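Local structure of ABC transporter periplasmic peptide-binding protein (Pseudoalteromonas, 4QFL) at residues Gln29-Tyr33 with Ala238-Leu242; Ser41-Val46 with Asp204-Val208; Tyr61-Ile65 with Ser76-Trp82; Tyr294-Asn298 with Arg310-Val314; Asp515-Ile519 with Asn531-Lys535. The protein binds dipeptides, here Ala-Phe, in the periplasm and probably delivers them to an ABC transporter for uptake into the cell. All coordinates share one frame; numbering follows the deposited sequence.

Contact 1: residues Gln29-Tyr33 with Ala238-Leu242; sequences QGLVY and ALEQL
Leu31 lies between two leucines of Ala238-Leu242. Its CB is 3.6 Å from Leu239 CD1, and its CD2 meets Leu242 CD2 at 3.5 Å, the two ends side by side and pointing the same way. CG stands anti to the backbone N (chi1 -176°), which places it between the two neighbours, CD1 toward Leu239 and CD2 toward Leu242. Leu239 comes in at a slant from its loop, and its CD2 reaches 3.8 Å from Gly30 C. Shortening Leu239 to an alanine would probably take away the methyls that meet Leu31 CB and CD1 and open a gap beside Gly30. The backbone fixes this register. Leu31 N gives a hydrogen bond of 2.9 Å to Gln241 O, and Glu240 N gives one of 3.2 Å to Gln29 O. Leu31 and Leu242 thus face each other as a parallel pair. One step further out, Gln29 folds back on its own chain, OE1 accepting from Gly30 N at 3.0 Å with the donor above the carbonyl plane. Strand 30-35 is held from its other edge by strand 264-266, whose Val264 also packs on Leu31, while Tyr213 touches Leu239 and Leu242. The pairing rests on two backbone bonds and a leucine cluster, and leaves the buried Gln241 N without a partner.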
# COMPACT_ATOMS: atom_id res chain seq x y z
N GLN A 29 28.75 1.65 -11.75
CA GLN A 29 28.57 1.10 -10.40
C GLN A 29 27.12 0.65 -10.15
O GLN A 29 26.20 0.95 -10.92
CB GLN A 29 29.02 2.09 -9.31
CG GLN A 29 30.35 1.74 -8.64
CD GLN A 29 30.34 0.36 -8.00
OE1 GLN A 29 29.36 -0.03 -7.37
NE2 GLN A 29 31.43 -0.39 -8.17
N GLY A 30 26.94 -0.09 -9.06
CA GLY A 30 25.65 -0.62 -8.72
C GLY A 30 25.14 -0.05 -7.42
O GLY A 30 25.83 0.69 -6.74
N LEU A 31 23.90 -0.39 -7.09
CA LEU A 31 23.30 0.00 -5.84
C LEU A 31 22.76 -1.26 -5.21
O LEU A 31 22.22 -2.10 -5.90
CB LEU A 31 22.19 1.02 -6.07
CG LEU A 31 21.51 1.62 -4.83
CD1 LEU A 31 20.82 2.91 -5.17
CD2 LEU A 31 20.51 0.65 -4.22
N VAL A 32 22.95 -1.40 -3.90
CA VAL A 32 22.37 -2.49 -3.13
C VAL A 32 21.37 -1.97 -2.09
O VAL A 32 21.72 -1.19 -1.20
CB VAL A 32 23.45 -3.33 -2.44
CG1 VAL A 32 22.81 -4.46 -1.64
CG2 VAL A 32 24.42 -3.89 -3.47
N TYR A 33 20.13 -2.40 -2.23
CA TYR A 33 19.00 -1.96 -1.43
C TYR A 33 18.63 -3.09 -0.47
O TYR A 33 18.35 -4.21 -0.90
CB TYR A 33 17.84 -1.64 -2.37
CG TYR A 33 16.57 -1.09 -1.74
CD1 TYR A 33 15.68 -1.93 -1.08
CD2 TYR A 33 16.25 0.25 -1.85
CE1 TYR A 33 14.51 -1.44 -0.52
CE2 TYR A 33 15.08 0.76 -1.30
CZ TYR A 33 14.21 -0.09 -0.64
OH TYR A 33 13.05 0.40 -0.08
N ALA A 238 20.89 6.22 -14.70
CA ALA A 238 22.24 6.37 -14.16
C ALA A 238 22.87 5.05 -13.68
O ALA A 238 23.96 4.70 -14.11
CB ALA A 238 22.25 7.41 -13.06
N LEU A 239 22.18 4.33 -12.81
CA LEU A 239 22.72 3.09 -12.25
C LEU A 239 22.85 1.97 -13.29
O LEU A 239 21.97 1.80 -14.13
CB LEU A 239 21.86 2.61 -11.08
CG LEU A 239 22.06 3.31 -9.75
CD1 LEU A 239 20.89 3.02 -8.82
CD2 LEU A 239 23.37 2.86 -9.13
N GLU A 240 23.94 1.20 -13.23
CA GLU A 240 24.13 0.05 -14.11
C GLU A 240 23.42 -1.18 -13.56
O GLU A 240 22.81 -1.97 -14.29
CB GLU A 240 25.62 -0.26 -14.26
CG GLU A 240 26.42 0.78 -15.01
CD GLU A 240 26.11 0.80 -16.49
OE1 GLU A 240 25.78 -0.28 -17.04
OE2 GLU A 240 26.18 1.90 -17.09
N GLN A 241 23.53 -1.33 -12.24
CA GLN A 241 23.01 -2.49 -11.56
C GLN A 241 22.27 -2.08 -10.30
O GLN A 241 22.68 -1.15 -9.61
CB GLN A 241 24.14 -3.44 -11.18
CG GLN A 241 24.61 -4.35 -12.28
CD GLN A 241 25.46 -5.48 -11.73
OE1 GLN A 241 25.65 -5.60 -10.51
NE2 GLN A 241 26.00 -6.32 -12.62
N LEU A 242 21.20 -2.80 -10.02
CA LEU A 242 20.41 -2.62 -8.82
C LEU A 242 20.15 -3.99 -8.24
O LEU A 242 19.51 -4.82 -8.89
CB LEU A 242 19.07 -1.99 -9.16
CG LEU A 242 18.71 -0.63 -8.57
CD1 LEU A 242 17.26 -0.31 -8.95
CD2 LEU A 242 18.91 -0.65 -7.06

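Contact 2: residues Ser41-Val46 with Asp204-Val208; sequences SFNPQV and DQYPV
Asp204 meets Ser41-Val46 with both its backbone and its carboxylate. Its carbonyl O accepts Phe42 N at 2.9 Å. OD1 takes a second bond of 2.9 Å, from Asn43 ND2, which arrives above the carboxylate plane, the amide and carboxylate planes lying 46° apart. OD2 is held by a salt bridge to Arg124 of helix 115-126, so the buried carboxylate has a partner at each oxygen. Asn43 reaches it with CG anti to the backbone N (chi1 173°), and its amide is gripped on its own side of the contact as well: ND2 gives a straight bond of 3.1 Å to Gln45 OE1, in the amide plane, and OD1 accepts Gln45 N at 2.9 Å. That last bond closes an Asx turn at the entry to the 3-10 segment 44-46; just before it, Ser41 OG accepts Asn43 N at 3.2 Å in an ST turn. Gln205 sends its side chain to Asn201 O and offers the contact its carbonyl, with O 3.4 Å from Phe42 CD1, oblique to the ring. Beyond Tyr206, which turns away to stack edge-to-face with Tyr106, comes Pro207. Its CG lies 3.7 Å from Phe42 CB, and the Phe42 ring also makes edge-to-face contacts with Tyr215 and Tyr218.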
# COMPACT_ATOMS: atom_id res chain seq x y z
N SER A 41 5.42 -11.25 -6.13
CA SER A 41 5.21 -11.35 -7.56
C SER A 41 6.07 -10.29 -8.22
O SER A 41 6.63 -9.42 -7.54
CB SER A 41 3.73 -11.10 -7.87
OG SER A 41 3.45 -11.30 -9.24
N PHE A 42 6.19 -10.34 -9.54
CA PHE A 42 6.81 -9.25 -10.26
C PHE A 42 5.79 -8.42 -11.04
O PHE A 42 6.15 -7.58 -11.86
CB PHE A 42 7.98 -9.74 -11.10
CG PHE A 42 9.18 -10.05 -10.27
CD1 PHE A 42 9.35 -11.30 -9.73
CD2 PHE A 42 10.07 -9.05 -9.95
CE1 PHE A 42 10.44 -11.56 -8.92
CE2 PHE A 42 11.16 -9.32 -9.15
CZ PHE A 42 11.34 -10.57 -8.64
N ASN A 43 4.52 -8.66 -10.75
CA ASN A 43 3.43 -7.86 -11.29
C ASN A 43 2.67 -7.14 -10.18
O ASN A 43 2.02 -7.78 -9.36
CB ASN A 43 2.49 -8.74 -12.10
CG ASN A 43 1.26 -8.01 -12.55
OD1 ASN A 43 1.16 -6.78 -12.44
ND2 ASN A 43 0.30 -8.75 -13.08
N PRO A 44 2.74 -5.80 -10.17
CA PRO A 44 2.13 -4.98 -9.11
C PRO A 44 0.62 -5.17 -8.97
O PRO A 44 0.06 -4.89 -7.92
CB PRO A 44 2.43 -3.54 -9.56
CG PRO A 44 3.63 -3.67 -10.44
CD PRO A 44 3.49 -4.98 -11.14
N GLN A 45 -0.02 -5.63 -10.04
CA GLN A 45 -1.47 -5.87 -10.06
C GLN A 45 -1.97 -6.83 -8.99
O GLN A 45 -3.11 -6.71 -8.53
CB GLN A 45 -1.88 -6.44 -11.42
CG GLN A 45 -1.76 -5.48 -12.57
CD GLN A 45 -2.36 -6.05 -13.83
OE1 GLN A 45 -2.27 -7.25 -14.07
NE2 GLN A 45 -2.99 -5.20 -14.64
N VAL A 46 -1.13 -7.79 -8.61
CA VAL A 46 -1.58 -8.91 -7.80
C VAL A 46 -1.37 -8.74 -6.29
O VAL A 46 -1.65 -9.65 -5.50
CB VAL A 46 -0.94 -10.22 -8.31
CG1 VAL A 46 -1.14 -10.37 -9.82
CG2 VAL A 46 0.53 -10.28 -7.98
N ASP A 204 3.75 -13.26 -14.81
CA ASP A 204 3.90 -12.45 -13.61
C ASP A 204 5.24 -12.64 -12.87
O ASP A 204 5.57 -11.87 -11.97
CB ASP A 204 2.72 -12.70 -12.66
CG ASP A 204 1.39 -12.23 -13.24
OD1 ASP A 204 1.40 -11.24 -13.99
OD2 ASP A 204 0.34 -12.84 -12.95
N GLN A 205 6.01 -13.65 -13.26
CA GLN A 205 7.24 -13.99 -12.55
C GLN A 205 8.47 -13.46 -13.26
O GLN A 205 9.46 -13.09 -12.63
CB GLN A 205 7.40 -15.49 -12.43
CG GLN A 205 6.28 -16.19 -11.72
CD GLN A 205 6.59 -17.66 -11.56
OE1 GLN A 205 7.37 -18.04 -10.69
NE2 GLN A 205 5.99 -18.49 -12.41
N TYR A 206 8.41 -13.46 -14.58
CA TYR A 206 9.48 -12.95 -15.41
C TYR A 206 8.91 -11.80 -16.20
O TYR A 206 8.37 -11.97 -17.28
CB TYR A 206 10.01 -14.04 -16.33
CG TYR A 206 10.61 -15.16 -15.55
CD1 TYR A 206 9.81 -16.21 -15.12
CD2 TYR A 206 11.95 -15.17 -15.22
CE1 TYR A 206 10.35 -17.26 -14.40
CE2 TYR A 206 12.50 -16.22 -14.50
CZ TYR A 206 11.69 -17.27 -14.09
OH TYR A 206 12.20 -18.32 -13.37
N PRO A 207 9.03 -10.60 -15.63
CA PRO A 207 8.29 -9.43 -16.07
C PRO A 207 8.89 -8.77 -17.30
O PRO A 207 10.11 -8.84 -17.54
CB PRO A 207 8.39 -8.50 -14.87
CG PRO A 207 9.69 -8.84 -14.26
CD PRO A 207 9.90 -10.31 -14.47
N VAL A 208 8.02 -8.11 -18.06
CA VAL A 208 8.43 -7.20 -19.10
C VAL A 208 7.70 -5.89 -18.92
O VAL A 208 6.48 -5.85 -18.94
CB VAL A 208 8.12 -7.76 -20.50
CG1 VAL A 208 8.42 -6.71 -21.56
CG2 VAL A 208 8.92 -9.03 -20.76

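Contact 3: residues Tyr61-Ile65 with Ser76-Trp82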
# COMPACT_ATOMS: atom_id res chain seq x y z
N TYR A 61 8.53 -0.71 -14.36
CA TYR A 61 7.32 -0.29 -15.08
C TYR A 61 7.10 1.22 -15.14
O TYR A 61 7.78 1.98 -14.46
CB TYR A 61 6.09 -0.91 -14.43
CG TYR A 61 6.04 -2.42 -14.43
CD1 TYR A 61 5.75 -3.13 -15.59
CD2 TYR A 61 6.26 -3.14 -13.25
CE1 TYR A 61 5.70 -4.52 -15.59
CE2 TYR A 61 6.21 -4.54 -13.24
CZ TYR A 61 5.93 -5.22 -14.41
OH TYR A 61 5.88 -6.59 -14.41
N ASP A 62 6.14 1.64 -15.97
CA ASP A 62 5.59 2.99 -15.90
C ASP A 62 4.08 2.90 -15.90
O ASP A 62 3.51 1.92 -16.38
CB ASP A 62 6.00 3.83 -17.11
CG ASP A 62 7.50 3.99 -17.25
OD1 ASP A 62 8.08 4.79 -16.50
OD2 ASP A 62 8.09 3.34 -18.14
N ARG A 63 3.43 3.92 -15.36
CA ARG A 63 1.98 4.04 -15.39
C ARG A 63 1.60 4.98 -16.52
O ARG A 63 2.47 5.54 -17.19
CB ARG A 63 1.46 4.63 -14.08
CG ARG A 63 1.73 3.77 -12.84
CD ARG A 63 1.76 4.64 -11.57
NE ARG A 63 2.94 5.49 -11.55
CZ ARG A 63 3.24 6.37 -10.60
NH1 ARG A 63 2.43 6.50 -9.55
NH2 ARG A 63 4.34 7.10 -10.68
N LEU A 64 0.30 5.13 -16.73
CA LEU A 64 -0.21 6.13 -17.65
C LEU A 64 0.07 7.53 -17.13
O LEU A 64 0.49 8.42 -17.87
CB LEU A 64 -1.72 5.94 -17.81
CG LEU A 64 -2.11 4.64 -18.52
CD1 LEU A 64 -3.62 4.47 -18.52
CD2 LEU A 64 -1.56 4.66 -19.94
N ILE A 65 -0.19 7.72 -15.85
CA ILE A 65 -0.03 9.01 -15.19
C ILE A 65 0.46 8.80 -13.78
O ILE A 65 0.42 7.68 -13.23
CB ILE A 65 -1.36 9.75 -15.10
CG1 ILE A 65 -2.44 8.84 -14.52
CG2 ILE A 65 -1.77 10.26 -16.44
CD1 ILE A 65 -3.68 9.56 -14.10
N SER A 76 1.73 13.42 -16.79
CA SER A 76 1.87 12.48 -17.89
C SER A 76 3.01 11.49 -17.65
O SER A 76 4.14 11.88 -17.37
CB SER A 76 2.13 13.24 -19.18
OG SER A 76 2.92 12.45 -20.05
N GLU A 77 2.70 10.21 -17.77
CA GLU A 77 3.73 9.20 -17.82
C GLU A 77 3.78 8.51 -19.17
O GLU A 77 4.48 8.98 -20.06
CB GLU A 77 3.53 8.13 -16.74
CG GLU A 77 3.76 8.63 -15.31
CD GLU A 77 5.13 9.27 -15.11
OE1 GLU A 77 6.08 8.94 -15.85
OE2 GLU A 77 5.25 10.11 -14.19
N LEU A 78 3.03 7.42 -19.32
CA LEU A 78 2.93 6.75 -20.62
C LEU A 78 1.75 7.37 -21.37
O LEU A 78 1.63 7.21 -22.59
CB LEU A 78 2.71 5.24 -20.49
CG LEU A 78 3.93 4.40 -20.15
CD1 LEU A 78 3.51 2.94 -20.04
CD2 LEU A 78 5.01 4.57 -21.20
N ALA A 79 0.88 8.05 -20.64
CA ALA A 79 -0.18 8.85 -21.24
C ALA A 79 0.29 10.29 -21.34
O ALA A 79 0.84 10.82 -20.39
CB ALA A 79 -1.43 8.79 -20.39
N THR A 80 0.04 10.92 -22.50
CA THR A 80 0.49 12.29 -22.77
C THR A 80 -0.61 13.29 -22.50
O THR A 80 -0.36 14.48 -22.28
CB THR A 80 0.90 12.45 -24.24
OG1 THR A 80 -0.15 11.94 -25.07
CG2 THR A 80 2.18 11.69 -24.53
N ASP A 81 -1.84 12.80 -22.55
CA ASP A 81 -3.01 13.64 -22.33
C ASP A 81 -4.14 12.77 -21.83
O ASP A 81 -4.17 11.57 -22.10
CB ASP A 81 -3.40 14.36 -23.63
CG ASP A 81 -4.57 15.31 -23.44
OD1 ASP A 81 -4.59 16.03 -22.42
OD2 ASP A 81 -5.48 15.31 -24.29
N TRP A 82 -5.06 13.38 -21.08
CA TRP A 82 -6.23 12.67 -20.55
C TRP A 82 -7.43 13.61 -20.48
O TRP A 82 -7.28 14.80 -20.21
CB TRP A 82 -5.95 12.07 -19.17
CG TRP A 82 -5.23 13.00 -18.23
CD1 TRP A 82 -5.79 13.76 -17.24
CD2 TRP A 82 -3.82 13.26 -18.18
NE1 TRP A 82 -4.82 14.48 -16.59
CE2 TRP A 82 -3.60 14.19 -17.15
CE3 TRP A 82 -2.73 12.80 -18.92
CZ2 TRP A 82 -2.34 14.68 -16.83
CZ3 TRP A 82 -1.47 13.28 -18.62
CH2 TRP A 82 -1.29 14.21 -17.58
O HOH W 1 6.98 6.42 -14.92
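Leu64 O is the centre of the tight part. It accepts two hydrogen bonds of 2.8 Å, from Glu77 N, tilted out of the carbonyl plane, and from Ala79 N, which lies in that plane on a lone pair. A single carbonyl thus bridges both ends of the turn 77-79. Strands 65-67 and 74-76 come back on each other with Ile65 and Ser76 as an antiparallel non-hydrogen-bonded pair, and the turn then leads into strand 79-84, an edge strand of a four-stranded antiparallel sheet. Leu64 CB packs 3.9 Å from Ala79 CB. Leu78 lies alongside Asp62, its CG 3.7 Å from Asp62 CB. An alanine in place of Leu78 would probably uncover Asp62 CB and open a gap towards Val185, which Leu78 also touches. The other side is polar and holds a water. Asp62 OD1 and Glu77 OE1 are 4.7 Å apart, like charges not in contact, and the water lies between them, 2.8 Å from Glu77 OE1. Lys234, salt-bridged to Glu77 OE1, and Tyr232, bonded to Asp62 OD1, probably ease the repulsion. Glu77 OE2 is taken by Ser66 OG, while Arg63 swings away to Ala179 O. Further on, a classic beta bulge sets Thr80 and Asp81 opposite the single residue Thr94, past which Trp82 returns to the contact. Ile65 holds CG1 between its backbone N and carbonyl carbon (chi1 50°), which turns CG2 to the indole: this methyl sits over one face of Trp82, 3.8 Å from the centroid of the six-membered ring and 19° off its normal.

Contact 4: residues Tyr294-Asn298 with Arg310-Val314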
# COMPACT_ATOMS: atom_id res chain seq x y z
N TYR A 294 -3.31 1.38 12.97
CA TYR A 294 -4.53 1.10 13.75
C TYR A 294 -4.52 -0.29 14.42
O TYR A 294 -3.70 -1.16 14.11
CB TYR A 294 -5.78 1.23 12.87
CG TYR A 294 -5.71 0.36 11.63
CD1 TYR A 294 -5.73 -1.03 11.73
CD2 TYR A 294 -5.60 0.92 10.37
CE1 TYR A 294 -5.64 -1.83 10.61
CE2 TYR A 294 -5.51 0.12 9.25
CZ TYR A 294 -5.52 -1.25 9.38
OH TYR A 294 -5.43 -2.04 8.27
N TRP A 295 -5.43 -0.47 15.36
CA TRP A 295 -5.71 -1.78 15.95
C TRP A 295 -7.06 -2.24 15.40
O TRP A 295 -8.11 -1.69 15.75
CB TRP A 295 -5.80 -1.64 17.47
CG TRP A 295 -5.89 -2.92 18.26
CD1 TRP A 295 -5.47 -4.16 17.88
CD2 TRP A 295 -6.42 -3.06 19.58
NE1 TRP A 295 -5.72 -5.06 18.89
CE2 TRP A 295 -6.30 -4.41 19.94
CE3 TRP A 295 -6.99 -2.17 20.49
CZ2 TRP A 295 -6.72 -4.90 21.17
CZ3 TRP A 295 -7.41 -2.65 21.71
CH2 TRP A 295 -7.27 -4.00 22.04
N ALA A 296 -7.03 -3.23 14.52
CA ALA A 296 -8.26 -3.70 13.91
C ALA A 296 -8.84 -4.89 14.67
O ALA A 296 -8.11 -5.79 15.04
CB ALA A 296 -8.02 -4.08 12.46
N PHE A 297 -10.15 -4.86 14.90
CA PHE A 297 -10.86 -5.99 15.48
C PHE A 297 -11.55 -6.84 14.41
O PHE A 297 -12.11 -6.32 13.45
CB PHE A 297 -11.90 -5.49 16.47
CG PHE A 297 -11.32 -4.69 17.58
CD1 PHE A 297 -10.67 -5.31 18.63
CD2 PHE A 297 -11.42 -3.31 17.58
CE1 PHE A 297 -10.13 -4.57 19.66
CE2 PHE A 297 -10.89 -2.56 18.60
CZ PHE A 297 -10.25 -3.20 19.65
N ASN A 298 -11.52 -8.15 14.59
CA ASN A 298 -12.31 -9.05 13.76
C ASN A 298 -13.77 -8.96 14.20
O ASN A 298 -14.21 -9.70 15.08
CB ASN A 298 -11.77 -10.47 13.92
CG ASN A 298 -12.37 -11.45 12.94
OD1 ASN A 298 -11.81 -12.51 12.69
ND2 ASN A 298 -13.52 -11.11 12.40
N ARG A 310 -15.62 -3.66 22.12
CA ARG A 310 -14.61 -2.94 21.36
C ARG A 310 -14.27 -1.64 22.07
O ARG A 310 -13.10 -1.28 22.20
CB ARG A 310 -15.05 -2.71 19.91
CG ARG A 310 -15.09 -4.01 19.10
CD ARG A 310 -15.18 -3.78 17.60
NE ARG A 310 -16.34 -2.98 17.21
CZ ARG A 310 -17.57 -3.45 17.02
NH1 ARG A 310 -17.85 -4.73 17.20
NH2 ARG A 310 -18.54 -2.63 16.65
N GLN A 311 -15.31 -0.95 22.54
CA GLN A 311 -15.14 0.28 23.30
C GLN A 311 -14.37 0.02 24.60
O GLN A 311 -13.44 0.76 24.94
CB GLN A 311 -16.50 0.90 23.60
CG GLN A 311 -17.30 1.19 22.35
CD GLN A 311 -18.74 1.55 22.63
OE1 GLN A 311 -19.48 1.93 21.73
NE2 GLN A 311 -19.15 1.43 23.89
N ALA A 312 -14.74 -1.03 25.32
CA ALA A 312 -14.04 -1.39 26.55
C ALA A 312 -12.54 -1.60 26.34
O ALA A 312 -11.73 -1.10 27.11
CB ALA A 312 -14.69 -2.61 27.19
N LEU A 313 -12.15 -2.32 25.29
CA LEU A 313 -10.75 -2.65 25.07
C LEU A 313 -9.88 -1.42 24.74
O LEU A 313 -8.75 -1.30 25.21
CB LEU A 313 -10.61 -3.66 23.93
CG LEU A 313 -11.07 -5.11 24.14
CD1 LEU A 313 -11.26 -5.80 22.80
CD2 LEU A 313 -10.09 -5.88 25.01
N VAL A 314 -10.42 -0.54 23.91
CA VAL A 314 -9.70 0.66 23.49
C VAL A 314 -9.32 1.56 24.67
O VAL A 314 -8.22 2.12 24.70
CB VAL A 314 -10.52 1.48 22.47
CG1 VAL A 314 -9.93 2.86 22.30
CG2 VAL A 314 -10.59 0.75 21.13
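Two aromatic rings of strand 294-297, Trp295 and Phe297, reach across to Arg310, Leu313 and Val314 of helix 310-314; no hydrogen bond crosses. Leu313 is shared: its CB lies 3.9 Å from Trp295 CH2, the two side chains at about a right angle, and its CD1 comes 3.6 Å from Phe297 CE1. Val314 CG2 stands at the edge of the Phe297 ring, 4.2 Å from CE2. Between the rings themselves, Phe297 CE1 is set over one face of Trp295. Trp295 can extend towards the helix because its CG is anti to the backbone N (chi1 -172°). Arginine contributes its aliphatic stem: Arg310 CG lies over one face of Phe297, towards the rim, and CD is 3.8 Å from Phe297 CD2. The polar part is handled elsewhere. The buried guanidinium of Arg310 gives hydrogen bonds from NH1 to Phe304 O and from NH2 to Gln497 O. The short strand and helix segments run roughly antiparallel, at 149°, their axes 10.9 Å apart. Strand 291-297 lies between strands 428-434 and 500-513, the helix covers one face of it, and helix 389-401 closes over Trp295 and Leu313 through Met396 and Leu400.

Contact 5: residues Asp515-Ile519 with Asn531-Lys535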
# COMPACT_ATOMS: atom_id res chain seq x y z
N ASP A 515 26.91 8.27 -0.36
CA ASP A 515 27.27 8.18 -1.76
C ASP A 515 26.05 8.22 -2.67
O ASP A 515 26.19 8.38 -3.88
CB ASP A 515 28.05 6.89 -2.04
CG ASP A 515 29.54 7.05 -1.84
OD1 ASP A 515 30.03 8.19 -1.97
OD2 ASP A 515 30.21 6.03 -1.56
N VAL A 516 24.87 8.05 -2.10
CA VAL A 516 23.67 7.93 -2.92
C VAL A 516 22.89 9.22 -2.95
O VAL A 516 22.88 10.00 -2.00
CB VAL A 516 22.72 6.79 -2.44
CG1 VAL A 516 23.48 5.48 -2.25
CG2 VAL A 516 22.00 7.20 -1.18
N GLU A 517 22.23 9.44 -4.08
CA GLU A 517 21.34 10.58 -4.26
C GLU A 517 20.29 10.23 -5.31
O GLU A 517 20.39 9.21 -5.98
CB GLU A 517 22.13 11.81 -4.69
CG GLU A 517 23.21 11.53 -5.72
CD GLU A 517 23.86 12.80 -6.25
OE1 GLU A 517 23.47 13.25 -7.34
OE2 GLU A 517 24.76 13.33 -5.57
N GLY A 518 19.29 11.09 -5.43
CA GLY A 518 18.24 10.94 -6.42
C GLY A 518 17.12 10.01 -6.01
O GLY A 518 16.27 9.66 -6.82
N ILE A 519 17.12 9.59 -4.75
CA ILE A 519 16.12 8.65 -4.26
C ILE A 519 14.87 9.39 -3.78
O ILE A 519 14.97 10.39 -3.07
CB ILE A 519 16.68 7.76 -3.13
CG1 ILE A 519 17.75 8.49 -2.33
CG2 ILE A 519 17.25 6.47 -3.71
CD1 ILE A 519 19.11 8.50 -2.98
N ASN A 531 15.59 7.52 -10.42
CA ASN A 531 16.59 8.58 -10.60
C ASN A 531 17.81 8.43 -9.69
O ASN A 531 18.64 9.33 -9.60
CB ASN A 531 15.97 9.96 -10.38
CG ASN A 531 15.02 10.34 -11.49
OD1 ASN A 531 15.45 10.71 -12.59
ND2 ASN A 531 13.73 10.25 -11.21
N ALA A 532 17.91 7.28 -9.04
CA ALA A 532 19.04 7.02 -8.14
C ALA A 532 20.37 7.00 -8.89
O ALA A 532 20.43 6.62 -10.06
CB ALA A 532 18.83 5.71 -7.41
N ARG A 533 21.42 7.40 -8.20
CA ARG A 533 22.79 7.31 -8.70
C ARG A 533 23.78 7.32 -7.54
O ARG A 533 23.42 7.69 -6.43
CB ARG A 533 23.10 8.48 -9.64
CG ARG A 533 22.61 9.83 -9.15
CD ARG A 533 23.16 10.95 -10.01
NE ARG A 533 24.58 11.16 -9.76
CZ ARG A 533 25.52 11.16 -10.69
NH1 ARG A 533 25.19 10.95 -11.97
NH2 ARG A 533 26.78 11.37 -10.35
N LYS A 534 25.02 6.90 -7.79
CA LYS A 534 26.05 6.95 -6.76
C LYS A 534 27.14 7.99 -7.02
O LYS A 534 27.17 8.63 -8.07
CB LYS A 534 26.64 5.55 -6.49
CG LYS A 534 25.78 4.73 -5.53
CD LYS A 534 26.01 3.22 -5.65
CE LYS A 534 27.27 2.78 -4.94
NZ LYS A 534 27.42 1.30 -4.90
N LYS A 535 28.03 8.16 -6.04
CA LYS A 535 29.10 9.15 -6.11
C LYS A 535 28.54 10.56 -5.92
O LYS A 535 28.37 11.03 -4.79
CB LYS A 535 29.89 9.02 -7.42
CG LYS A 535 30.80 10.21 -7.77
CD LYS A 535 30.06 11.26 -8.61
CE LYS A 535 30.23 12.66 -8.05
NZ LYS A 535 29.32 13.62 -8.72
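The carboxylate of Glu517 and the guanidinium of Arg533 are the flat groups here. Their planes are turned 55° apart, and OE1 approaches the guanidinium obliquely, forming a long salt bridge of 3.4 Å to NE. Both side chains start in the crowded position between backbone N and carbonyl carbon (chi1 42° for Glu517, 43° for Arg533), so they run side by side in one direction, with Glu517 CG 3.9 Å from Arg533 CG. Both are at the surface, where solvent would probably weaken the charge attraction. Beneath them the backbones pair: Glu517 N to Arg533 O at 3.2 Å and Arg533 N to Glu517 O at 3.0 Å, the two bonds of an antiparallel hydrogen-bonded pair. Further support comes from CA-H...O contacts, among them Lys534 CA to Asp515 O at 3.2 Å and Ala532 CA to Glu517 O at 3.4 Å. On the face away from the salt bridge, Val516 CG1 brushes Lys534 CG at 4.1 Å. Lys534 then carries its NZ to Gly30 O near the start of the modelled chain. Past the pair, Gly518 has positive phi, and a beta carbon there would collide with Asn531 O; its own carbonyl O is buried with no partner. Ile519 CG2 meets Ala532 CB at 4.1 Å, the apolar end of the contact. Two weakly bonded strands, 516-517 and 533-534, joined by a connection with no further helix or strand, make a minimal two-stranded antiparallel sheet at the C-terminal end of the modelled chain.

Contact 4 is the buried one, mainly side-chain packing of a strand against a helix with no hydrogen bond across, and lies across the chain's centre from all the others. Contact 5 is a surface pairing held by backbone bonds and a charge pair; it touches contact 1 through Lys534 and through Ala532 against Leu239, bringing the two ends of the modelled chain together. Contacts 1, 2 and 3 are partly buried: parallel strand pairing in the first, loops tied by a buried carboxylate in the second, a turn gripped by one carbonyl in the third. Contacts 2 and 3 meet where Tyr61 OH bonds Phe42 O, and both nest within the loop that contact 1 closes.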